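Local coordinates for Thiol:disulfide interchange protein DsbC (Haemophilus influenzae, PDB 1T3B), which probably forms and isomerises disulfide bonds in periplasmic proteins, acting as a homodimeric member of the thioredoxin family with a redox-active cysteine pair, at residues V92-T97 / E151-N156; E77-P82 / E137-A142. All coordinates share one frame; numbering follows the deposited sequence.

From the N terminus the chain passes through 77-82, which holds edge strand 79-81, and then through 92-97, at the end of inner strand 88-94. Helix 99-105, strand 116-122 and helix 131-141 follow. There 137-142 closes the loop of contact 2, and 151-156, at the end of the next helix, closes that of contact 1. The two loops cross rather than nest. Contact 1 ties the end of helix 145-153 to the end of strand 88-94 and the loop after it, contact 2 ties helix 131-141 to strand 79-81, and both strands belong to one mixed sheet. The contacts, about 11 Å apart between centres, share a hydrophobic layer: Met94 packs on Trp140, while Ala152 and Ile96 both meet Ile139.

Contact 1 (V92-T97 / E151-N156)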
loop_
_atom_site.group_PDB
_atom_site.type_symbol
_atom_site.label_atom_id
_atom_site.label_comp_id
_atom_site.label_asym_id
_atom_site.label_seq_id
_atom_site.Cartn_x
_atom_site.Cartn_y
_atom_site.Cartn_z
ATOM N N VAL A 92 -0.228 -19.474 19.628
ATOM C CA VAL A 92 -1.623 -19.450 19.210
ATOM C C VAL A 92 -2.376 -18.279 19.798
ATOM O O VAL A 92 -2.270 -18.025 20.995
ATOM C CB VAL A 92 -2.324 -20.736 19.668
ATOM C CG1 VAL A 92 -3.786 -20.704 19.336
ATOM C CG2 VAL A 92 -1.657 -21.914 19.051
ATOM N N PHE A 93 -3.119 -17.554 18.961
ATOM C CA PHE A 93 -3.930 -16.444 19.453
ATOM C C PHE A 93 -5.273 -17.066 19.754
ATOM O O PHE A 93 -5.921 -17.650 18.897
ATOM C CB PHE A 93 -4.051 -15.328 18.424
ATOM C CG PHE A 93 -2.812 -14.493 18.299
ATOM C CD1 PHE A 93 -1.756 -14.905 17.495
ATOM C CD2 PHE A 93 -2.685 -13.304 19.009
ATOM C CE1 PHE A 93 -0.591 -14.140 17.402
ATOM C CE2 PHE A 93 -1.533 -12.540 18.924
ATOM C CZ PHE A 93 -0.484 -12.958 18.119
ATOM N N MET A 94 -5.701 -16.940 20.993
ATOM C CA MET A 94 -6.912 -17.603 21.386
ATOM C C MET A 94 -7.914 -16.730 22.117
ATOM O O MET A 94 -7.562 -15.698 22.675
ATOM C CB MET A 94 -6.486 -18.803 22.224
ATOM C CG MET A 94 -7.577 -19.534 22.904
ATOM S SD MET A 94 -7.079 -19.794 24.606
ATOM C CE MET A 94 -7.562 -18.270 25.326
ATOM N N ASP A 95 -9.175 -17.148 22.079
ATOM C CA ASP A 95 -10.260 -16.440 22.744
ATOM C C ASP A 95 -10.996 -17.482 23.582
ATOM O O ASP A 95 -11.125 -18.630 23.173
ATOM C CB ASP A 95 -11.199 -15.814 21.713
ATOM C CG ASP A 95 -12.188 -14.850 22.336
ATOM O OD1 ASP A 95 -12.887 -15.260 23.293
ATOM O OD2 ASP A 95 -12.264 -13.689 21.874
ATOM N N ILE A 96 -11.489 -17.087 24.746
ATOM C CA ILE A 96 -12.143 -18.031 25.639
ATOM C C ILE A 96 -13.566 -18.389 25.283
ATOM O O ILE A 96 -14.128 -19.350 25.812
ATOM C CB ILE A 96 -12.099 -17.523 27.092
ATOM C CG1 ILE A 96 -12.667 -16.110 27.169
ATOM C CG2 ILE A 96 -10.678 -17.530 27.590
ATOM C CD1 ILE A 96 -12.689 -15.550 28.541
ATOM N N THR A 97 -14.148 -17.626 24.378
ATOM C CA THR A 97 -15.516 -17.879 23.972
ATOM C C THR A 97 -15.538 -18.445 22.556
ATOM O O THR A 97 -16.489 -18.219 21.813
ATOM C CB THR A 97 -16.318 -16.572 23.983
ATOM O OG1 THR A 97 -15.681 -15.617 23.112
ATOM C CG2 THR A 97 -16.404 -16.011 25.400
ATOM N N GLU A 151 -9.018 -23.666 33.910
ATOM C CA GLU A 151 -10.332 -23.534 34.533
ATOM C C GLU A 151 -11.331 -22.730 33.710
ATOM O O GLU A 151 -12.511 -23.055 33.670
ATOM C CB GLU A 151 -10.184 -22.933 35.923
ATOM C CG GLU A 151 -9.635 -23.939 36.926
ATOM C CD GLU A 151 -10.620 -25.062 37.227
ATOM O OE1 GLU A 151 -11.662 -24.787 37.859
ATOM O OE2 GLU A 151 -10.356 -26.219 36.827
ATOM N N ALA A 152 -10.867 -21.676 33.060
ATOM C CA ALA A 152 -11.744 -20.884 32.215
ATOM C C ALA A 152 -12.284 -21.782 31.102
ATOM O O ALA A 152 -13.449 -21.684 30.700
ATOM C CB ALA A 152 -10.981 -19.726 31.611
ATOM N N GLU A 153 -11.437 -22.674 30.604
ATOM C CA GLU A 153 -11.851 -23.567 29.531
ATOM C C GLU A 153 -12.828 -24.626 29.999
ATOM O O GLU A 153 -13.565 -25.203 29.206
ATOM C CB GLU A 153 -10.634 -24.228 28.905
ATOM C CG GLU A 153 -9.783 -23.274 28.123
ATOM C CD GLU A 153 -10.522 -22.680 26.926
ATOM O OE1 GLU A 153 -11.088 -23.448 26.125
ATOM O OE2 GLU A 153 -10.535 -21.442 26.776
ATOM N N LYS A 154 -12.829 -24.892 31.292
ATOM C CA LYS A 154 -13.743 -25.880 31.827
ATOM C C LYS A 154 -15.068 -25.208 32.207
ATOM O O LYS A 154 -16.002 -25.853 32.669
ATOM C CB LYS A 154 -13.108 -26.579 33.033
ATOM C CG LYS A 154 -11.972 -27.533 32.673
ATOM C CD LYS A 154 -11.353 -28.160 33.903
ATOM C CE LYS A 154 -10.066 -28.912 33.571
ATOM N NZ LYS A 154 -9.255 -29.215 34.797
ATOM N N GLY A 155 -15.145 -23.898 31.997
ATOM C CA GLY A 155 -16.360 -23.172 32.314
ATOM C C GLY A 155 -16.288 -22.293 33.552
ATOM O O GLY A 155 -17.194 -21.492 33.793
ATOM N N ASN A 156 -15.220 -22.424 34.336
ATOM C CA ASN A 156 -15.069 -21.625 35.549
ATOM C C ASN A 156 -14.384 -20.294 35.281
ATOM O O ASN A 156 -13.171 -20.193 35.403
ATOM C CB ASN A 156 -14.245 -22.381 36.588
ATOM C CG ASN A 156 -14.795 -23.759 36.889
ATOM O OD1 ASN A 156 -16.004 -23.949 36.968
ATOM N ND2 ASN A 156 -13.903 -24.726 37.087
#
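Asp95 OD1 is gripped twice by Thr97, in a turn that leads the chain past Ile96, which lies nearest Glu153. Thr97 N donates to Asp95 OD1 over 2.9 Å in a nearly straight bond (171°), reaching the anti side of the carboxylate and closing an Asx turn. Thr97 OG1 approaches the same OD1 at 2.8 Å, but from well above the carboxylate plane. The other oxygen, Asp95 OD2, accepts from Arg125 N, so the carboxylate is held at both ends just before the redox-active disulfide Cys98-Cys101.

Across the contact, Glu153 enters from the last turn of helix 145-153. Its chain bends at chi2 (-63°), which carries the carboxylate closer to the loop than its CB bond alone would suggest. Glu153 OE2 lies 3.9 Å from Ile96 CA and 4.0 Å from Ile96 CG2. A looser approach, 4.4 Å, separates Glu153 OE2 from Met94 SD, whose side chain also touches Cys101. Behind Glu153 the helix finishes in a Schellman motif: Asn156 N bonds to Glu151 O at 2.9 Å and Gly155 N to Ala152 O at 3.1 Å, with Gly155 at positive phi.

Between the two segments the carboxylate thus has only loose, non-bonded neighbours, carbon and sulfur. A polar tie comes through Glu153 OE1, which is hydrogen-bonded to His102 ND1, so within the thioredoxin-like domain the glutamate is probably positioned by helix 99-105, which starts at the redox-active pair, more than by strand 88-94.

Contact 2 (E77-P82 / E137-A142); sequences EMIVYP and EAIWTA
The mixed sheet of the thioredoxin fold ends on one side at strand 79-81, and this contact joins that edge strand to helix 131-141, which belongs to the helical segment following strand 116-122. The joint is made chiefly by Ile79 and Trp140, whose side chains meet at about a right angle. Ile79 points at the helix with CG1 anti to the carbonyl carbon (chi1 -57°) and an extended chain beyond, so that its end comes down over one face of the indole. The result is a CH-pi contact: CD1 of Ile79 stands 3.8 Å from the centroid of the five-membered ring of Trp140, only 13° off the ring normal. Further back on the chain, Ile79 CG1 covers the same face and lies 3.7 Å from Trp140 NE1.

The edge of the indole is met by the backbone just before the strand. Near the ring plane, Glu77 O approaches Trp140 CD1 to 3.1 Å; it is also 3.4 Å from Trp140 NE1, but the angle there is too poor for a hydrogen bond. Contacts from other parts of the domain enclose the tryptophan further: its ring meets that of His170, to which Glu77 OE1 makes a weak hydrogen bond, and it packs on Ala122 of strand 116-122.

Within 137-142, Thr141 OG1 turns back onto the backbone, donating to Glu137 O at 2.7 Å from above the carbonyl plane. Beside Trp140 on the helix, Ile139 CG2 meets Ile79 CD1 at 4.2 Å, adding an aliphatic neighbour to the methyl group that rests on the indole.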
loop_
_atom_site.group_PDB
_atom_site.type_symbol
_atom_site.label_atom_id
_atom_site.label_comp_id
_atom_site.label_asym_id
_atom_site.label_seq_id
_atom_site.Cartn_x
_atom_site.Cartn_y
_atom_site.Cartn_z
ATOM N N GLU A 77 4.567 -13.755 28.978
ATOM C CA GLU A 77 3.174 -13.341 29.116
ATOM C C GLU A 77 2.309 -14.424 28.507
ATOM O O GLU A 77 1.095 -14.486 28.721
ATOM C CB GLU A 77 2.955 -12.009 28.403
ATOM C CG GLU A 77 3.503 -10.832 29.182
ATOM C CD GLU A 77 3.480 -9.537 28.407
ATOM O OE1 GLU A 77 2.456 -9.238 27.770
ATOM O OE2 GLU A 77 4.488 -8.805 28.447
ATOM N N MET A 78 2.975 -15.285 27.752
ATOM C CA MET A 78 2.335 -16.399 27.089
ATOM C C MET A 78 2.033 -17.482 28.100
ATOM O O MET A 78 2.782 -17.668 29.048
ATOM C CB MET A 78 3.258 -16.944 26.000
ATOM C CG MET A 78 3.426 -15.984 24.844
ATOM S SD MET A 78 4.764 -16.436 23.743
ATOM C CE MET A 78 5.210 -14.848 23.159
ATOM N N ILE A 79 0.921 -18.180 27.902
ATOM C CA ILE A 79 0.534 -19.262 28.783
ATOM C C ILE A 79 0.991 -20.545 28.097
ATOM O O ILE A 79 0.285 -21.099 27.274
ATOM C CB ILE A 79 -0.978 -19.254 29.010
ATOM C CG1 ILE A 79 -1.390 -17.886 29.571
ATOM C CG2 ILE A 79 -1.356 -20.377 29.963
ATOM C CD1 ILE A 79 -2.786 -17.816 30.154
ATOM N N VAL A 80 2.189 -21.001 28.452
ATOM C CA VAL A 80 2.809 -22.173 27.841
ATOM C C VAL A 80 2.404 -23.560 28.326
ATOM O O VAL A 80 2.146 -23.773 29.501
ATOM C CB VAL A 80 4.347 -22.077 27.952
ATOM C CG1 VAL A 80 5.010 -23.031 26.984
ATOM C CG2 VAL A 80 4.789 -20.662 27.711
ATOM N N TYR A 81 2.388 -24.496 27.387
ATOM C CA TYR A 81 2.062 -25.890 27.625
ATOM C C TYR A 81 3.144 -26.690 26.889
ATOM O O TYR A 81 2.866 -27.296 25.859
ATOM C CB TYR A 81 0.691 -26.226 27.024
ATOM C CG TYR A 81 -0.482 -25.619 27.747
ATOM C CD1 TYR A 81 -1.114 -26.301 28.775
ATOM C CD2 TYR A 81 -0.950 -24.357 27.417
ATOM C CE1 TYR A 81 -2.179 -25.745 29.453
ATOM C CE2 TYR A 81 -2.015 -23.793 28.091
ATOM C CZ TYR A 81 -2.626 -24.492 29.110
ATOM O OH TYR A 81 -3.687 -23.938 29.787
ATOM N N PRO A 82 4.382 -26.714 27.419
ATOM C CA PRO A 82 5.533 -27.419 26.837
ATOM C C PRO A 82 5.267 -28.885 26.533
ATOM O O PRO A 82 4.330 -29.470 27.065
ATOM C CB PRO A 82 6.615 -27.262 27.903
ATOM C CG PRO A 82 6.175 -26.058 28.699
ATOM C CD PRO A 82 4.699 -26.265 28.784
ATOM N N GLU A 137 -7.999 -10.820 30.917
ATOM C CA GLU A 137 -6.915 -10.035 31.487
ATOM C C GLU A 137 -6.597 -10.710 32.813
ATOM O O GLU A 137 -5.443 -10.967 33.145
ATOM C CB GLU A 137 -7.364 -8.599 31.723
ATOM C CG GLU A 137 -6.495 -7.569 31.048
ATOM C CD GLU A 137 -5.105 -7.508 31.624
ATOM O OE1 GLU A 137 -4.995 -7.474 32.862
ATOM O OE2 GLU A 137 -4.123 -7.476 30.851
ATOM N N ALA A 138 -7.650 -11.016 33.555
ATOM C CA ALA A 138 -7.505 -11.668 34.834
ATOM C C ALA A 138 -6.724 -12.953 34.640
ATOM O O ALA A 138 -5.739 -13.195 35.331
ATOM C CB ALA A 138 -8.865 -11.971 35.421
ATOM N N ILE A 139 -7.156 -13.771 33.690
ATOM C CA ILE A 139 -6.499 -15.043 33.436
ATOM C C ILE A 139 -5.036 -14.935 33.058
ATOM O O ILE A 139 -4.215 -15.682 33.566
ATOM C CB ILE A 139 -7.207 -15.830 32.312
ATOM C CG1 ILE A 139 -8.624 -16.187 32.733
ATOM C CG2 ILE A 139 -6.440 -17.091 31.999
ATOM C CD1 ILE A 139 -9.449 -16.783 31.614
ATOM N N TRP A 140 -4.715 -14.009 32.166
ATOM C CA TRP A 140 -3.350 -13.844 31.685
ATOM C C TRP A 140 -2.361 -13.257 32.679
ATOM O O TRP A 140 -1.146 -13.410 32.515
ATOM C CB TRP A 140 -3.362 -13.005 30.403
ATOM C CG TRP A 140 -3.125 -13.812 29.167
ATOM C CD1 TRP A 140 -1.931 -14.000 28.518
ATOM C CD2 TRP A 140 -4.083 -14.622 28.487
ATOM N NE1 TRP A 140 -2.092 -14.886 27.482
ATOM C CE2 TRP A 140 -3.403 -15.283 27.442
ATOM C CE3 TRP A 140 -5.446 -14.857 28.663
ATOM C CZ2 TRP A 140 -4.046 -16.164 26.579
ATOM C CZ3 TRP A 140 -6.083 -15.722 27.817
ATOM C CH2 TRP A 140 -5.385 -16.370 26.785
ATOM N N THR A 141 -2.884 -12.589 33.708
ATOM C CA THR A 141 -2.058 -11.955 34.741
ATOM C C THR A 141 -2.175 -12.624 36.108
ATOM O O THR A 141 -1.562 -12.176 37.080
ATOM C CB THR A 141 -2.430 -10.474 34.915
ATOM O OG1 THR A 141 -3.823 -10.372 35.224
ATOM C CG2 THR A 141 -2.130 -9.690 33.650
ATOM N N ALA A 142 -2.959 -13.696 36.175
ATOM C CA ALA A 142 -3.181 -14.436 37.412
ATOM C C ALA A 142 -1.874 -14.911 38.055
ATOM O O ALA A 142 -0.802 -14.619 37.540
ATOM C CB ALA A 142 -4.085 -15.613 37.126
#